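Local structure of translocator protein BipD (Burkholderia pseudomallei, 3NFT) at residues 46-57 with 71-81; 157-165 with 176-187. The protein is a type III secretion protein required for invasion of epithelial cells and survival within host cells, and probably regulates secretion and membrane integration of the effectors BipB and BipC. One frame throughout, in Å; residues are numbered along the deposited sequence. Where two conformers were deposited one is given.

Contact 1 (46-57 with 71-81); sequences KLGAAIDEFASL and RRANLTVFDDA
An antiparallel pair of helices, 41-56 and the beginning of 76-103, is closed at one end by a carboxylate, Glu53, that grips the chain leading into the second helix. Its OE2 accepts from Asn74 N at 2.8 Å in a nearly straight bond (172°) and from Arg71 NH1 at 3.1 Å in a salt bridge, the two donors reaching it from opposite faces of the carboxylate plane. The acid lies near the guanidinium plane, at its edge, although the two planes are turned 61° apart. With CG anti to the backbone N (chi1 -167°) and a bend at chi2, the Glu53 chain is folded over the Asn74 backbone. In one of its two conformers Ser56 OG bonds back to Glu53 O. Asn74 in turn caps the helix that follows: its OD1 takes both Thr76 N and Thr76 OG1 from one face of the amide, so one residue joins the cap to the acid across the interface.

The two axes approach to 8.1 Å as an alpha-alpha hairpin, which probably forms part of the N-terminal domain, an intramolecular chaperone that keeps the coiled-coil region from oligomerising too early. Small residues let the backbones close in. Ala50 CB sits over a face of the Phe78 ring, 4.3 Å from its centroid, while Val77 CG1 presses on the backbone between Ala49 and Ala50. Phe78 CZ meets the edge of the Phe54 ring, and both rings also contact Phe151 of helix 121-160. Farther along, Ala81 packs its CB 3.9 Å from Leu47 CD2. Water 1 donates to Lys46 O and Val77 O, bridging the two helices, and water 2 links Lys46 NZ to Asp80 OD2.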
loop_
_atom_site.group_PDB
_atom_site.type_symbol
_atom_site.label_atom_id
_atom_site.label_comp_id
_atom_site.label_asym_id
_atom_site.label_seq_id
_atom_site.Cartn_x
_atom_site.Cartn_y
_atom_site.Cartn_z
ATOM N N LYS A 46 2.249 18.618 26.313
ATOM C CA LYS A 46 2.733 19.984 26.185
ATOM C C LYS A 46 1.649 20.860 25.496
ATOM O O LYS A 46 1.440 22.014 25.886
ATOM C CB LYS A 46 4.033 20.031 25.400
ATOM C CG LYS A 46 5.199 19.294 26.055
ATOM C CD LYS A 46 5.667 19.885 27.309
ATOM C CE LYS A 46 6.920 19.133 27.811
ATOM N NZ LYS A 46 7.302 19.725 29.097
ATOM N N LEU A 47 0.954 20.290 24.527
ATOM C CA LEU A 47 -0.191 20.994 23.928
ATOM C C LEU A 47 -1.305 21.254 24.933
ATOM O O LEU A 47 -1.859 22.346 25.006
ATOM C CB LEU A 47 -0.722 20.250 22.713
ATOM C CG LEU A 47 0.197 20.287 21.495
ATOM C CD1 LEU A 47 -0.134 19.157 20.512
ATOM C CD2 LEU A 47 0.073 21.670 20.835
ATOM N N GLY A 48 -1.585 20.255 25.771
ATOM C CA GLY A 48 -2.558 20.434 26.845
ATOM C C GLY A 48 -2.177 21.561 27.788
ATOM O O GLY A 48 -3.001 22.366 28.198
ATOM N N ALA A 49 -0.902 21.626 28.144
ATOM C CA ALA A 49 -0.393 22.724 29.006
ATOM C C ALA A 49 -0.576 24.090 28.350
ATOM O O ALA A 49 -0.910 25.062 29.012
ATOM C CB ALA A 49 1.068 22.505 29.386
ATOM N N ALA A 50 -0.362 24.137 27.030
ATOM C CA ALA A 50 -0.547 25.397 26.304
ATOM C C ALA A 50 -2.001 25.804 26.294
ATOM O O ALA A 50 -2.350 26.966 26.507
ATOM C CB ALA A 50 -0.013 25.239 24.893
ATOM N N ILE A 51 -2.882 24.829 26.092
ATOM C CA ILE A 51 -4.319 25.076 26.202
ATOM C C ILE A 51 -4.707 25.602 27.595
ATOM O O ILE A 51 -5.446 26.573 27.728
ATOM C CB ILE A 51 -5.148 23.839 25.839
ATOM C CG1 ILE A 51 -4.961 23.495 24.372
ATOM C CG2 ILE A 51 -6.617 24.065 26.193
ATOM C CD1 ILE A 51 -5.512 22.144 23.938
ATOM N N ASP A 52 -4.164 24.988 28.637
ATOM C CA ASP A 52 -4.422 25.481 29.976
ATOM C C ASP A 52 -3.892 26.886 30.215
ATOM O O ASP A 52 -4.538 27.688 30.881
ATOM C CB ASP A 52 -3.835 24.563 31.043
ATOM C CG ASP A 52 -4.571 23.222 31.175
ATOM O OD1 ASP A 52 -5.683 23.033 30.637
ATOM O OD2 ASP A 52 -3.963 22.318 31.732
ATOM N N GLU A 53 -2.730 27.203 29.628
ATOM C CA GLU A 53 -2.174 28.543 29.758
ATOM C C GLU A 53 -3.087 29.566 29.108
ATOM O O GLU A 53 -3.367 30.615 29.676
ATOM C CB GLU A 53 -0.790 28.627 29.129
ATOM C CG GLU A 53 -0.043 29.885 29.488
ATOM C CD GLU A 53 0.344 30.007 30.947
ATOM O OE1 GLU A 53 0.398 28.944 31.629
ATOM O OE2 GLU A 53 0.572 31.128 31.446
ATOM N N PHE A 54 -3.551 29.237 27.909
ATOM C CA PHE A 54 -4.480 30.112 27.179
ATOM C C PHE A 54 -5.761 30.310 27.966
ATOM O O PHE A 54 -6.298 31.415 28.101
ATOM C CB PHE A 54 -4.753 29.485 25.824
ATOM C CG PHE A 54 -5.522 30.366 24.860
ATOM C CD1 PHE A 54 -4.834 31.134 23.916
ATOM C CD2 PHE A 54 -6.904 30.381 24.859
ATOM C CE1 PHE A 54 -5.521 31.903 23.004
ATOM C CE2 PHE A 54 -7.590 31.184 23.951
ATOM C CZ PHE A 54 -6.869 31.937 23.013
ATOM N N ALA A 55 -6.293 29.219 28.483
ATOM C CA ALA A 55 -7.528 29.264 29.252
ATOM C C ALA A 55 -7.400 30.147 30.482
ATOM O O ALA A 55 -8.373 30.813 30.892
ATOM C CB ALA A 55 -7.937 27.830 29.685
ATOM N N SER A 56 -6.213 30.137 31.089
ATOM C CA SER A 56 -5.958 30.885 32.318
ATOM C C SER A 56 -5.875 32.402 32.121
ATOM O O SER A 56 -5.980 33.167 33.071
ATOM C CB SER A 56 -4.691 30.372 32.997
ATOM O OG SER A 56 -3.524 30.907 32.426
ATOM N N LEU A 57 -5.639 32.843 30.884
ATOM C CA LEU A 57 -5.545 34.265 30.633
ATOM C C LEU A 57 -6.861 34.961 31.019
ATOM O O LEU A 57 -7.942 34.437 30.736
ATOM C CB LEU A 57 -5.148 34.503 29.174
ATOM C CG LEU A 57 -4.694 35.909 28.830
ATOM C CD1 LEU A 57 -3.604 35.877 27.825
ATOM C CD2 LEU A 57 -5.920 36.684 28.330
ATOM N N ARG A 71 -4.633 38.318 34.286
ATOM C CA ARG A 71 -3.559 37.337 34.251
ATOM C C ARG A 71 -3.083 37.218 32.813
ATOM O O ARG A 71 -3.900 37.029 31.916
ATOM C CB ARG A 71 -4.019 35.966 34.748
ATOM C CG ARG A 71 -2.886 34.955 34.740
ATOM C CD ARG A 71 -3.284 33.575 35.230
ATOM N NE ARG A 71 -2.105 32.807 35.623
ATOM C CZ ARG A 71 -1.275 32.162 34.812
ATOM N NH1 ARG A 71 -1.431 32.178 33.495
ATOM N NH2 ARG A 71 -0.245 31.497 35.338
ATOM N N ARG A 72 -1.784 37.397 32.612
ATOM C CA ARG A 72 -1.135 37.271 31.306
ATOM C C ARG A 72 -0.568 35.865 31.134
ATOM O O ARG A 72 -0.396 35.126 32.111
ATOM C CB ARG A 72 -0.063 38.337 31.169
ATOM C CG ARG A 72 -0.700 39.751 31.141
ATOM C CD ARG A 72 0.258 40.815 31.397
ATOM N NE ARG A 72 -0.340 42.086 31.851
ATOM C CZ ARG A 72 -0.208 43.275 31.283
ATOM N NH1 ARG A 72 0.523 43.449 30.179
ATOM N NH2 ARG A 72 -0.805 44.321 31.849
ATOM N N ALA A 73 -0.241 35.518 29.891
ATOM C CA ALA A 73 0.210 34.204 29.524
ATOM C C ALA A 73 1.728 34.080 29.543
ATOM O O ALA A 73 2.434 34.923 28.990
ATOM C CB ALA A 73 -0.327 33.852 28.087
ATOM N N ASN A 74 2.234 32.973 30.084
ATOM C CA ASN A 74 3.623 32.552 29.952
ATOM C C ASN A 74 3.727 31.904 28.588
ATOM O O ASN A 74 3.332 30.761 28.376
ATOM C CB ASN A 74 4.014 31.573 31.087
ATOM C CG ASN A 74 5.402 31.024 30.945
ATOM O OD1 ASN A 74 6.112 31.343 29.989
ATOM N ND2 ASN A 74 5.821 30.160 31.917
ATOM N N LEU A 75 4.229 32.664 27.623
ATOM C CA LEU A 75 4.198 32.177 26.240
ATOM C C LEU A 75 5.172 31.015 25.987
ATOM O O LEU A 75 5.070 30.318 24.974
ATOM C CB LEU A 75 4.476 33.325 25.259
ATOM C CG LEU A 75 3.540 34.508 25.342
ATOM C CD1 LEU A 75 4.079 35.663 24.457
ATOM C CD2 LEU A 75 2.123 34.100 24.914
ATOM N N THR A 76 6.138 30.831 26.882
ATOM C CA THR A 76 7.089 29.744 26.701
ATOM C C THR A 76 6.408 28.367 26.723
ATOM O O THR A 76 6.980 27.403 26.203
ATOM C CB THR A 76 8.214 29.748 27.743
ATOM O OG1 THR A 76 7.729 29.314 29.032
ATOM C CG2 THR A 76 8.844 31.166 27.850
ATOM N N VAL A 77 5.247 28.251 27.367
ATOM C CA VAL A 77 4.527 26.992 27.334
ATOM C C VAL A 77 4.153 26.603 25.903
ATOM O O VAL A 77 4.131 25.438 25.508
ATOM C CB VAL A 77 3.270 27.101 28.244
ATOM C CG1 VAL A 77 2.514 25.785 28.323
ATOM C CG2 VAL A 77 3.668 27.616 29.661
ATOM N N PHE A 78 3.823 27.601 25.105
ATOM C CA PHE A 78 3.523 27.354 23.725
ATOM C C PHE A 78 4.754 26.953 22.924
ATOM O O PHE A 78 4.669 26.099 22.043
ATOM C CB PHE A 78 2.882 28.607 23.090
ATOM C CG PHE A 78 1.591 29.055 23.731
ATOM C CD1 PHE A 78 1.612 29.782 24.935
ATOM C CD2 PHE A 78 0.335 28.712 23.204
ATOM C CE1 PHE A 78 0.463 30.172 25.570
ATOM C CE2 PHE A 78 -0.829 29.130 23.836
ATOM C CZ PHE A 78 -0.773 29.858 25.024
ATOM N N ASP A 79 5.895 27.592 23.206
ATOM C CA ASP A 79 7.163 27.188 22.617
ATOM C C ASP A 79 7.485 25.734 22.928
ATOM O O ASP A 79 7.860 24.979 22.047
ATOM C CB ASP A 79 8.315 28.069 23.093
ATOM C CG ASP A 79 8.113 29.535 22.747
ATOM O OD1 ASP A 79 7.864 29.846 21.541
ATOM O OD2 ASP A 79 8.199 30.373 23.684
ATOM N N ASP A 80 7.275 25.331 24.174
ATOM C CA ASP A 80 7.574 23.972 24.592
ATOM C C ASP A 80 6.717 23.010 23.754
ATOM O O ASP A 80 7.177 21.947 23.355
ATOM C CB ASP A 80 7.202 23.755 26.069
ATOM C CG ASP A 80 8.125 24.461 27.075
ATOM O OD1 ASP A 80 9.256 24.820 26.737
ATOM O OD2 ASP A 80 7.701 24.600 28.259
ATOM N N ALA A 81 5.448 23.364 23.521
ATOM C CA ALA A 81 4.567 22.496 22.721
ATOM C C ALA A 81 5.055 22.399 21.269
ATOM O O ALA A 81 5.087 21.333 20.687
ATOM C CB ALA A 81 3.150 22.960 22.766
HETATM O O HOH W 1 3.798 23.056 26.943
HETATM O O HOH W 2 7.376 22.305 29.261
HETATM O O HOH W 3 1.190 33.661 33.737
#

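Contact 2 (157-165 with 176-187); sequences VMSKLQDYI and DGGKIKALIQQV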
loop_
_atom_site.group_PDB
_atom_site.type_symbol
_atom_site.label_atom_id
_atom_site.label_comp_id
_atom_site.label_asym_id
_atom_site.label_seq_id
_atom_site.Cartn_x
_atom_site.Cartn_y
_atom_site.Cartn_z
ATOM N N VAL A 157 -1.098 38.720 22.270
ATOM C CA VAL A 157 -1.870 39.948 22.161
ATOM C C VAL A 157 -2.848 40.145 23.325
ATOM O O VAL A 157 -3.033 41.275 23.790
ATOM C CB VAL A 157 -2.526 40.111 20.787
ATOM C CG1 VAL A 157 -3.799 39.309 20.681
ATOM C CG2 VAL A 157 -2.786 41.601 20.516
ATOM N N MET A 158 -3.438 39.058 23.829
ATOM C CA MET A 158 -4.377 39.168 24.934
ATOM C C MET A 158 -3.668 39.493 26.237
ATOM O O MET A 158 -4.319 39.896 27.209
ATOM C CB MET A 158 -5.252 37.914 25.067
ATOM C CG MET A 158 -6.110 37.672 23.851
ATOM S SD MET A 158 -7.251 36.286 24.103
ATOM C CE MET A 158 -6.144 34.930 24.481
ATOM N N SER A 159 -2.349 39.279 26.265
ATOM C CA SER A 159 -1.530 39.673 27.408
ATOM C C SER A 159 -1.129 41.157 27.252
ATOM O O SER A 159 -1.329 41.957 28.155
ATOM C CB SER A 159 -0.301 38.792 27.492
ATOM O OG SER A 159 -0.650 37.436 27.678
ATOM N N LYS A 160 -0.563 41.508 26.100
ATOM C CA LYS A 160 -0.120 42.869 25.821
ATOM C C LYS A 160 -1.236 43.891 25.948
ATOM O O LYS A 160 -1.022 44.995 26.460
ATOM C CB LYS A 160 0.475 42.953 24.415
ATOM C CG LYS A 160 1.814 42.324 24.266
ATOM C CD LYS A 160 2.337 42.460 22.840
ATOM C CE LYS A 160 3.840 42.393 22.780
ATOM N NZ LYS A 160 4.384 41.114 23.309
ATOM N N LEU A 161 -2.447 43.520 25.527
ATOM C CA LEU A 161 -3.545 44.485 25.493
ATOM C C LEU A 161 -3.976 44.934 26.865
ATOM O O LEU A 161 -4.563 45.978 27.029
ATOM C CB LEU A 161 -4.735 43.967 24.684
ATOM C CG LEU A 161 -5.570 42.797 25.217
ATOM C CD1 LEU A 161 -6.568 43.298 26.257
ATOM C CD2 LEU A 161 -6.323 42.084 24.058
ATOM N N GLN A 162 -3.626 44.137 27.886
ATOM C CA GLN A 162 -3.993 44.454 29.263
ATOM C C GLN A 162 -3.314 45.737 29.751
ATOM O O GLN A 162 -3.781 46.352 30.709
ATOM C CB GLN A 162 -3.674 43.260 30.174
ATOM C CG GLN A 162 -4.496 42.063 29.797
ATOM C CD GLN A 162 -4.289 40.890 30.746
ATOM O OE1 GLN A 162 -4.057 41.084 31.937
ATOM N NE2 GLN A 162 -4.350 39.684 30.206
ATOM N N ASP A 163 -2.233 46.137 29.085
ATOM C CA ASP A 163 -1.570 47.387 29.442
ATOM C C ASP A 163 -2.466 48.580 29.140
ATOM O O ASP A 163 -2.219 49.696 29.622
ATOM C CB ASP A 163 -0.288 47.584 28.652
ATOM C CG ASP A 163 0.868 46.729 29.119
ATOM O OD1 ASP A 163 1.908 46.735 28.436
ATOM O OD2 ASP A 163 0.775 46.088 30.168
ATOM N N TYR A 164 -3.472 48.352 28.300
ATOM C CA TYR A 164 -4.356 49.425 27.849
ATOM C C TYR A 164 -5.719 49.425 28.530
ATOM O O TYR A 164 -6.644 50.139 28.113
ATOM C CB TYR A 164 -4.469 49.363 26.325
ATOM C CG TYR A 164 -3.184 49.673 25.637
ATOM C CD1 TYR A 164 -2.522 48.711 24.891
ATOM C CD2 TYR A 164 -2.615 50.938 25.730
ATOM C CE1 TYR A 164 -1.308 48.995 24.256
ATOM C CE2 TYR A 164 -1.399 51.232 25.096
ATOM C CZ TYR A 164 -0.758 50.262 24.372
ATOM O OH TYR A 164 0.433 50.556 23.726
ATOM N N ILE A 165 -5.860 48.627 29.595
ATOM C CA ILE A 165 -7.037 48.634 30.412
ATOM C C ILE A 165 -6.599 48.990 31.809
ATOM O O ILE A 165 -5.665 48.351 32.351
ATOM C CB ILE A 165 -7.713 47.246 30.411
ATOM C CG1 ILE A 165 -8.130 46.873 28.977
ATOM C CG2 ILE A 165 -8.851 47.189 31.415
ATOM C CD1 ILE A 165 -8.524 45.434 28.801
ATOM N N ASP A 176 -8.093 51.849 26.298
ATOM C CA ASP A 176 -7.526 52.479 25.120
ATOM C C ASP A 176 -7.699 51.524 23.964
ATOM O O ASP A 176 -6.782 50.819 23.545
ATOM C CB ASP A 176 -6.072 52.897 25.318
ATOM C CG ASP A 176 -5.922 54.249 25.977
ATOM O OD1 ASP A 176 -4.822 54.483 26.542
ATOM O OD2 ASP A 176 -6.858 55.111 25.910
ATOM N N GLY A 177 -8.926 51.516 23.438
ATOM C CA GLY A 177 -9.303 50.508 22.487
ATOM C C GLY A 177 -8.690 50.615 21.111
ATOM O O GLY A 177 -8.553 49.616 20.412
ATOM N N GLY A 178 -8.363 51.841 20.691
ATOM C CA GLY A 178 -7.639 52.000 19.421
ATOM C C GLY A 178 -6.269 51.342 19.415
ATOM O O GLY A 178 -5.889 50.685 18.449
ATOM N N LYS A 179 -5.552 51.473 20.525
ATOM C CA LYS A 179 -4.256 50.846 20.659
ATOM C C LYS A 179 -4.434 49.328 20.591
ATOM O O LYS A 179 -3.627 48.618 19.978
ATOM C CB LYS A 179 -3.602 51.235 21.979
ATOM C CG LYS A 179 -3.292 52.725 22.106
ATOM C CD LYS A 179 -2.341 53.176 21.044
ATOM C CE LYS A 179 -2.028 54.644 21.192
ATOM N NZ LYS A 179 -1.848 54.999 22.620
ATOM N N ILE A 180 -5.510 48.845 21.222
ATOM C CA ILE A 180 -5.772 47.403 21.239
ATOM C C ILE A 180 -6.136 46.898 19.841
ATOM O O ILE A 180 -5.670 45.851 19.416
ATOM C CB ILE A 180 -6.851 47.028 22.260
ATOM C CG1 ILE A 180 -6.398 47.434 23.667
ATOM C CG2 ILE A 180 -7.152 45.531 22.233
ATOM C CD1 ILE A 180 -7.407 47.252 24.764
ATOM N N LYS A 181 -6.902 47.692 19.082
ATOM C CA LYS A 181 -7.232 47.305 17.711
ATOM C C LYS A 181 -5.984 47.121 16.883
ATOM O O LYS A 181 -5.896 46.181 16.099
ATOM C CB LYS A 181 -8.105 48.372 17.064
ATOM C CG LYS A 181 -9.496 48.458 17.585
ATOM C CD LYS A 181 -10.216 49.695 17.025
ATOM C CE LYS A 181 -11.430 50.081 17.825
ATOM N NZ LYS A 181 -12.133 51.258 17.202
ATOM N N ALA A 182 -5.011 48.016 17.061
ATOM C CA ALA A 182 -3.770 47.950 16.316
ATOM C C ALA A 182 -2.975 46.675 16.659
ATOM O O ALA A 182 -2.370 46.038 15.774
ATOM C CB ALA A 182 -2.906 49.234 16.546
ATOM N N LEU A 183 -2.943 46.329 17.943
ATOM C CA LEU A 183 -2.285 45.088 18.366
ATOM C C LEU A 183 -2.934 43.867 17.712
ATOM O O LEU A 183 -2.248 42.983 17.205
ATOM C CB LEU A 183 -2.303 44.961 19.901
ATOM C CG LEU A 183 -1.426 45.902 20.698
ATOM C CD1 LEU A 183 -1.755 45.783 22.201
ATOM C CD2 LEU A 183 0.039 45.570 20.475
ATOM N N ILE A 184 -4.263 43.817 17.728
ATOM C CA ILE A 184 -4.985 42.714 17.123
ATOM C C ILE A 184 -4.754 42.661 15.623
ATOM O O ILE A 184 -4.576 41.596 15.052
ATOM C CB ILE A 184 -6.477 42.712 17.498
ATOM C CG1 ILE A 184 -6.635 42.518 19.025
ATOM C CG2 ILE A 184 -7.241 41.603 16.743
ATOM C CD1 ILE A 184 -7.987 42.746 19.572
ATOM N N GLN A 185 -4.791 43.812 14.957
ATOM C CA GLN A 185 -4.562 43.812 13.542
ATOM C C GLN A 185 -3.177 43.293 13.182
ATOM O O GLN A 185 -2.995 42.615 12.156
ATOM C CB GLN A 185 -4.790 45.230 13.006
ATOM C CG GLN A 185 -4.827 45.285 11.470
ATOM C CD GLN A 185 -6.017 44.543 10.888
ATOM O OE1 GLN A 185 -7.165 44.784 11.286
ATOM N NE2 GLN A 185 -5.750 43.611 9.955
ATOM N N GLN A 186 -2.192 43.576 14.032
ATOM C CA GLN A 186 -0.823 43.059 13.848
ATOM C C GLN A 186 -0.806 41.526 13.827
ATOM O O GLN A 186 -0.126 40.899 13.036
ATOM C CB GLN A 186 0.053 43.632 14.934
ATOM C CG GLN A 186 1.510 43.443 14.821
ATOM C CD GLN A 186 2.274 44.335 15.812
ATOM O OE1 GLN A 186 2.021 44.324 17.032
ATOM N NE2 GLN A 186 3.218 45.118 15.282
ATOM N N VAL A 187 -1.598 40.913 14.692
ATOM C CA VAL A 187 -1.748 39.476 14.648
ATOM C C VAL A 187 -2.406 39.004 13.353
ATOM O O VAL A 187 -1.959 38.077 12.724
ATOM C CB VAL A 187 -2.532 38.970 15.882
ATOM C CG1 VAL A 187 -2.780 37.451 15.775
ATOM C CG2 VAL A 187 -1.764 39.364 17.158
#
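Tyr164 O accepts from Asp176 N at 2.9 Å, in the carbonyl plane and almost straight (171°), and this backbone bond holds Asp176, the N-cap residue of helix 177-189, against the end of the first segment. Just beyond it the tyrosine ring lies beneath Lys179: CB stands 3.7 Å from the ring centroid and only 4° off the normal, a CH-pi contact centred on the face, and CG follows over the CE2 side. Leu183 CD1 comes to the ring's edge instead, 3.8 Å from Tyr164 CE1. The side chains thus hold the ring on two sides, while Ile180 CG1 packs against Tyr164 CB.

The rest is apolar. Leu161 CB rests 3.8 Å from Ile180 CG2, with Leu183 CD1 also near its CA. The Val157 and Leu183 side chains lie alongside one another, pointing opposite ways, and Val157 CG2 is only 3.4 Å from Leu183 CB, a close fit. That methyl stands anti to the Val157 backbone N, which directs it at the Leu183 backbone, and Val157 CB meets Val187 CG2 at 3.8 Å. Leu183 and Val187, one helical turn apart, both bear on Val157.

Asp176 OD2 accepts from Gly239 N, outside the two segments. The contact packs the end of helix 121-160, within a predicted coiled coil, and the turn after it against the short helix 177-189, across the hairpin of strands 165-168 and 172-175; Phe254 of helix 244-295 touches Leu161 and Ile184, and Leu228 of helix 226-233 lies against Val187.

From the N terminus, contact 1 comes first: helix 41-56 runs out, the small hairpin of strands 61-63 and 66-68 turns the chain, and residues 71-81 return alongside, closing that loop. Helix 76-103 then leads on to the long helix 121-160, whose end opens contact 2; the strands 165-168 and 172-175 form its loop, and helix 177-189 closes it. The two loops follow in series, neither nesting nor crossing. They nonetheless meet, because the 71-73 region of contact 1 lies beside 159-163 of contact 2: Arg72 NH1 forms a salt bridge with Asp163 OD2, tying the N-terminal hairpin to the end of helix 121-160.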